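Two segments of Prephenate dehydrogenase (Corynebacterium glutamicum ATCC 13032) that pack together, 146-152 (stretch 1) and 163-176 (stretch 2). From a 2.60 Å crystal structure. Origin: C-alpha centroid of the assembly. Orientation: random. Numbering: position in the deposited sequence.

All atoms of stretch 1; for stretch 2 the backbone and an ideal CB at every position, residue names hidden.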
# COMPACT_ATOMS: atom_id res chain seq x y z
N VAL A 146 5.54 -16.48 6.52
CA VAL A 146 6.57 -16.54 7.55
C VAL A 146 5.92 -16.79 8.90
O VAL A 146 4.89 -16.22 9.21
CB VAL A 146 7.38 -15.23 7.66
CG1 VAL A 146 8.40 -15.34 8.82
CG2 VAL A 146 8.07 -14.89 6.34
N TRP A 147 6.54 -17.65 9.70
CA TRP A 147 6.09 -17.93 11.06
C TRP A 147 7.33 -17.78 11.93
O TRP A 147 8.21 -18.62 11.91
CB TRP A 147 5.51 -19.35 11.15
CG TRP A 147 4.78 -19.68 12.43
CD1 TRP A 147 5.25 -19.54 13.70
CD2 TRP A 147 3.47 -20.28 12.55
NE1 TRP A 147 4.30 -19.98 14.60
CE2 TRP A 147 3.21 -20.44 13.92
CE3 TRP A 147 2.50 -20.68 11.63
CZ2 TRP A 147 2.01 -20.98 14.41
CZ3 TRP A 147 1.30 -21.22 12.12
CH2 TRP A 147 1.07 -21.36 13.49
N VAL A 148 7.41 -16.68 12.68
CA VAL A 148 8.53 -16.49 13.58
C VAL A 148 8.40 -17.42 14.80
O VAL A 148 7.31 -17.57 15.35
CB VAL A 148 8.64 -15.03 14.07
CG1 VAL A 148 9.77 -14.89 15.11
CG2 VAL A 148 8.84 -14.09 12.89
N VAL A 149 9.50 -18.05 15.17
CA VAL A 149 9.58 -18.84 16.40
C VAL A 149 10.76 -18.33 17.21
O VAL A 149 11.87 -18.25 16.71
CB VAL A 149 9.76 -20.34 16.11
CG1 VAL A 149 10.04 -21.09 17.41
CG2 VAL A 149 8.53 -20.89 15.43
N THR A 150 10.51 -17.97 18.46
CA THR A 150 11.54 -17.41 19.32
C THR A 150 12.44 -18.46 19.96
O THR A 150 12.16 -19.66 19.92
CB THR A 150 10.93 -16.54 20.41
OG1 THR A 150 10.04 -17.34 21.20
CG2 THR A 150 10.17 -15.37 19.79
N PHE A 151 13.53 -17.98 20.55
CA PHE A 151 14.53 -18.83 21.20
C PHE A 151 15.35 -18.05 22.24
O PHE A 151 16.53 -18.34 22.44
CB PHE A 151 15.46 -19.46 20.15
CG PHE A 151 16.26 -18.45 19.34
CD1 PHE A 151 15.72 -17.87 18.20
CD2 PHE A 151 17.55 -18.12 19.71
CE1 PHE A 151 16.46 -16.95 17.46
CE2 PHE A 151 18.30 -17.20 18.97
CZ PHE A 151 17.75 -16.62 17.85
N ASP A 152 14.74 -17.09 22.93
CA ASP A 152 15.49 -16.25 23.88
C ASP A 152 16.09 -17.06 25.03
O ASP A 152 17.19 -16.75 25.49
CB ASP A 152 14.60 -15.14 24.46
CG ASP A 152 14.00 -14.25 23.39
OD1 ASP A 152 13.04 -14.70 22.72
OD2 ASP A 152 14.47 -13.10 23.24
N UNK A 163 13.90 -30.47 28.11
CA UNK A 163 12.45 -30.43 27.97
C UNK A 163 12.02 -29.17 27.18
O UNK A 163 11.11 -29.24 26.36
CB UNK A 163 11.79 -30.46 29.35
N UNK A 164 12.71 -28.05 27.42
CA UNK A 164 12.42 -26.82 26.66
C UNK A 164 12.79 -27.00 25.20
O UNK A 164 12.05 -26.58 24.32
CB UNK A 164 13.17 -25.63 27.25
N UNK A 165 13.94 -27.60 24.94
CA UNK A 165 14.36 -27.86 23.56
C UNK A 165 13.28 -28.69 22.86
O UNK A 165 12.97 -28.46 21.69
CB UNK A 165 15.71 -28.58 23.52
N UNK A 166 12.68 -29.63 23.59
CA UNK A 166 11.63 -30.49 23.05
C UNK A 166 10.35 -29.73 22.68
O UNK A 166 9.69 -30.06 21.70
CB UNK A 166 11.30 -31.58 24.07
N UNK A 167 9.98 -28.74 23.50
CA UNK A 167 8.81 -27.91 23.21
C UNK A 167 9.10 -27.04 21.98
O UNK A 167 8.27 -26.92 21.07
CB UNK A 167 8.45 -27.04 24.42
N UNK A 168 10.29 -26.46 21.96
CA UNK A 168 10.70 -25.63 20.84
C UNK A 168 10.61 -26.39 19.52
O UNK A 168 10.10 -25.86 18.54
CB UNK A 168 12.13 -25.12 21.06
N UNK A 169 11.11 -27.62 19.50
CA UNK A 169 11.05 -28.45 18.30
C UNK A 169 9.62 -28.63 17.81
O UNK A 169 9.32 -28.33 16.65
CB UNK A 169 11.68 -29.82 18.57
N UNK A 170 8.73 -29.09 18.68
CA UNK A 170 7.33 -29.27 18.29
C UNK A 170 6.69 -27.99 17.70
O UNK A 170 5.92 -28.06 16.76
CB UNK A 170 6.52 -29.73 19.51
N UNK A 171 7.03 -26.82 18.25
CA UNK A 171 6.47 -25.57 17.74
C UNK A 171 6.94 -25.34 16.31
O UNK A 171 6.17 -24.92 15.45
CB UNK A 171 6.87 -24.39 18.63
N UNK A 172 8.21 -25.64 16.05
CA UNK A 172 8.78 -25.48 14.73
C UNK A 172 8.20 -26.53 13.77
O UNK A 172 7.84 -26.22 12.62
CB UNK A 172 10.31 -25.59 14.79
N UNK A 173 8.09 -27.76 14.25
CA UNK A 173 7.49 -28.83 13.46
C UNK A 173 6.05 -28.51 13.11
O UNK A 173 5.61 -28.82 12.01
CB UNK A 173 7.56 -30.16 14.21
N UNK A 174 5.34 -27.89 14.05
CA UNK A 174 3.96 -27.47 13.85
C UNK A 174 3.88 -26.41 12.74
O UNK A 174 3.14 -26.58 11.76
CB UNK A 174 3.37 -26.93 15.15
N UNK A 175 4.64 -25.33 12.88
CA UNK A 175 4.68 -24.26 11.88
C UNK A 175 5.05 -24.80 10.50
O UNK A 175 4.50 -24.36 9.49
CB UNK A 175 5.68 -23.18 12.30
N UNK A 176 5.98 -25.75 10.47
CA UNK A 176 6.40 -26.35 9.19
C UNK A 176 5.31 -27.30 8.65
O UNK A 176 5.10 -27.36 7.44
CB UNK A 176 7.72 -27.11 9.36

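Stretch 2 is helical throughout, with phi/psi near -60/-40, and its axis runs antiparallel to strand 146-149 (176° between directions, 9.5 Å at closest approach). Each position can therefore be judged by where its CA-to-CB bond points.

Position 163 is out of reach of stretch 1, which leaves its identity open; it is Thr163. At 164 the bond points toward stretch 1, but nothing lies within 5.5 Å of the ideal CB, so only a long side chain could bridge the gap to Thr150 and Phe151. A large aromatic would suit, whereas Leu, Ile or even an extended Met would end short of contact. The residue is Trp164, chi1 t, whose CH2 comes 3.9 Å from Phe151 CA; that backbone atom lies at the ring edge, near its plane.

Positions 165, 166 and 167 are out of reach and unconstrained by stretch 1: Ile165, Ser166 and Ile167.

At 168 the bond points sideways and the ideal CB again has no near neighbour. Stretch 1 offers the methyls of Val149 and the carbonyl of Thr150, a combination suited to a long apolar chain or an aromatic carrying a donor. Trp168 (chi1 -180°, chi2 90°) brings its end nearer: NE1 is 3.2 Å from Thr150 O, which sits at the ring edge, and CD1 is 3.9 Å from Val149 CG1.

Position 169 points away and 170 is out of reach, so neither is selected by this contact; they are Lys169 and Asp170.

At 171 the bond is sideways, with the ideal CB 4.7 Å from Val149 CG1, favouring a small or medium aliphatic. Val171 places CG1 3.8 Å from Val149 CG2. Position 172 is similar, its ideal CB 5.1 Å from Val149 CG2, and Val, Ile or Leu would all be plausible. Val172 sets CG2 3.9 Å from Val149 CG1, so both methyls of Val149 meet helix side chains.

Position 173 is out of reach; it is Gln173. At 174 the bond points sideways with no neighbour near the ideal CB, yet the Trp147 indole offers an apolar surface to a flexible chain long enough to reach it. The residue is selenomethionine, Met174; with chi3 at 65° its CE comes 3.5 Å from Trp147 CZ2.

Position 175 is the most restrictive: its bond points toward stretch 1 and the ideal CB is already 3.6 Å from Trp147 CG, favouring a small residue. Ala175 fits, its CB 3.7 Å from the centroid of the Trp147 five-membered ring and 16° off the normal, a CH-pi contact over one face. Position 176 points away, leaving the choice open; it is Leu176.

Stretch 2 163-176: TWISIWKDVVQMAL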
# COMPACT_ATOMS: atom_id res chain seq x y z
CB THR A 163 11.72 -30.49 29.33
OG1 THR A 163 12.14 -29.39 30.14
CG2 THR A 163 12.03 -31.80 30.06
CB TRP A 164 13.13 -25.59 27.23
CG TRP A 164 12.67 -24.33 26.52
CD1 TRP A 164 11.60 -23.56 26.85
CD2 TRP A 164 13.24 -23.75 25.34
NE1 TRP A 164 11.48 -22.51 25.95
CE2 TRP A 164 12.47 -22.61 25.02
CE3 TRP A 164 14.32 -24.08 24.52
CZ2 TRP A 164 12.74 -21.81 23.91
CZ3 TRP A 164 14.60 -23.28 23.42
CH2 TRP A 164 13.81 -22.15 23.13
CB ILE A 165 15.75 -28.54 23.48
CG1 ILE A 165 16.84 -27.59 24.02
CG2 ILE A 165 16.09 -28.93 22.05
CD1 ILE A 165 18.26 -28.18 24.05
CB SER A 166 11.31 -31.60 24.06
OG SER A 166 10.13 -32.29 23.71
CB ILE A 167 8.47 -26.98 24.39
CG1 ILE A 167 7.96 -27.80 25.58
CG2 ILE A 167 7.40 -25.97 23.98
CD1 ILE A 167 7.89 -27.00 26.87
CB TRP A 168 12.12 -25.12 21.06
CG TRP A 168 12.63 -24.26 19.98
CD1 TRP A 168 12.51 -22.91 19.89
CD2 TRP A 168 13.35 -24.68 18.82
NE1 TRP A 168 13.11 -22.46 18.74
CE2 TRP A 168 13.64 -23.53 18.07
CE3 TRP A 168 13.79 -25.92 18.35
CZ2 TRP A 168 14.33 -23.57 16.87
CZ3 TRP A 168 14.49 -25.97 17.15
CH2 TRP A 168 14.75 -24.80 16.42
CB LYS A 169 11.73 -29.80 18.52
CG LYS A 169 13.25 -29.69 18.53
CD LYS A 169 13.99 -31.04 18.50
CE LYS A 169 14.15 -31.69 19.87
NZ LYS A 169 15.20 -32.74 19.81
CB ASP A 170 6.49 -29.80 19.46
CG ASP A 170 6.67 -31.31 19.70
OD1 ASP A 170 7.11 -32.04 18.79
OD2 ASP A 170 6.34 -31.76 20.81
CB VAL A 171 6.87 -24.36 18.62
CG1 VAL A 171 6.60 -23.05 17.89
CG2 VAL A 171 6.13 -24.40 19.95
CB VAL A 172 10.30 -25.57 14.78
CG1 VAL A 172 10.88 -25.47 13.39
CG2 VAL A 172 10.84 -24.47 15.65
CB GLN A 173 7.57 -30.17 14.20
CG GLN A 173 8.95 -30.76 14.21
CD GLN A 173 9.48 -30.95 12.81
OE1 GLN A 173 10.43 -30.28 12.40
NE2 GLN A 173 8.82 -31.80 12.05
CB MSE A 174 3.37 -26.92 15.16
CG MSE A 174 1.87 -26.68 15.13
SE MSE A 174 1.19 -25.66 16.64
CE MSE A 174 2.07 -23.96 16.30
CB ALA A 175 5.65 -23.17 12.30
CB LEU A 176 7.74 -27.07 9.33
CG LEU A 176 9.00 -26.26 9.64
CD1 LEU A 176 10.15 -27.23 9.96
CD2 LEU A 176 9.39 -25.31 8.52
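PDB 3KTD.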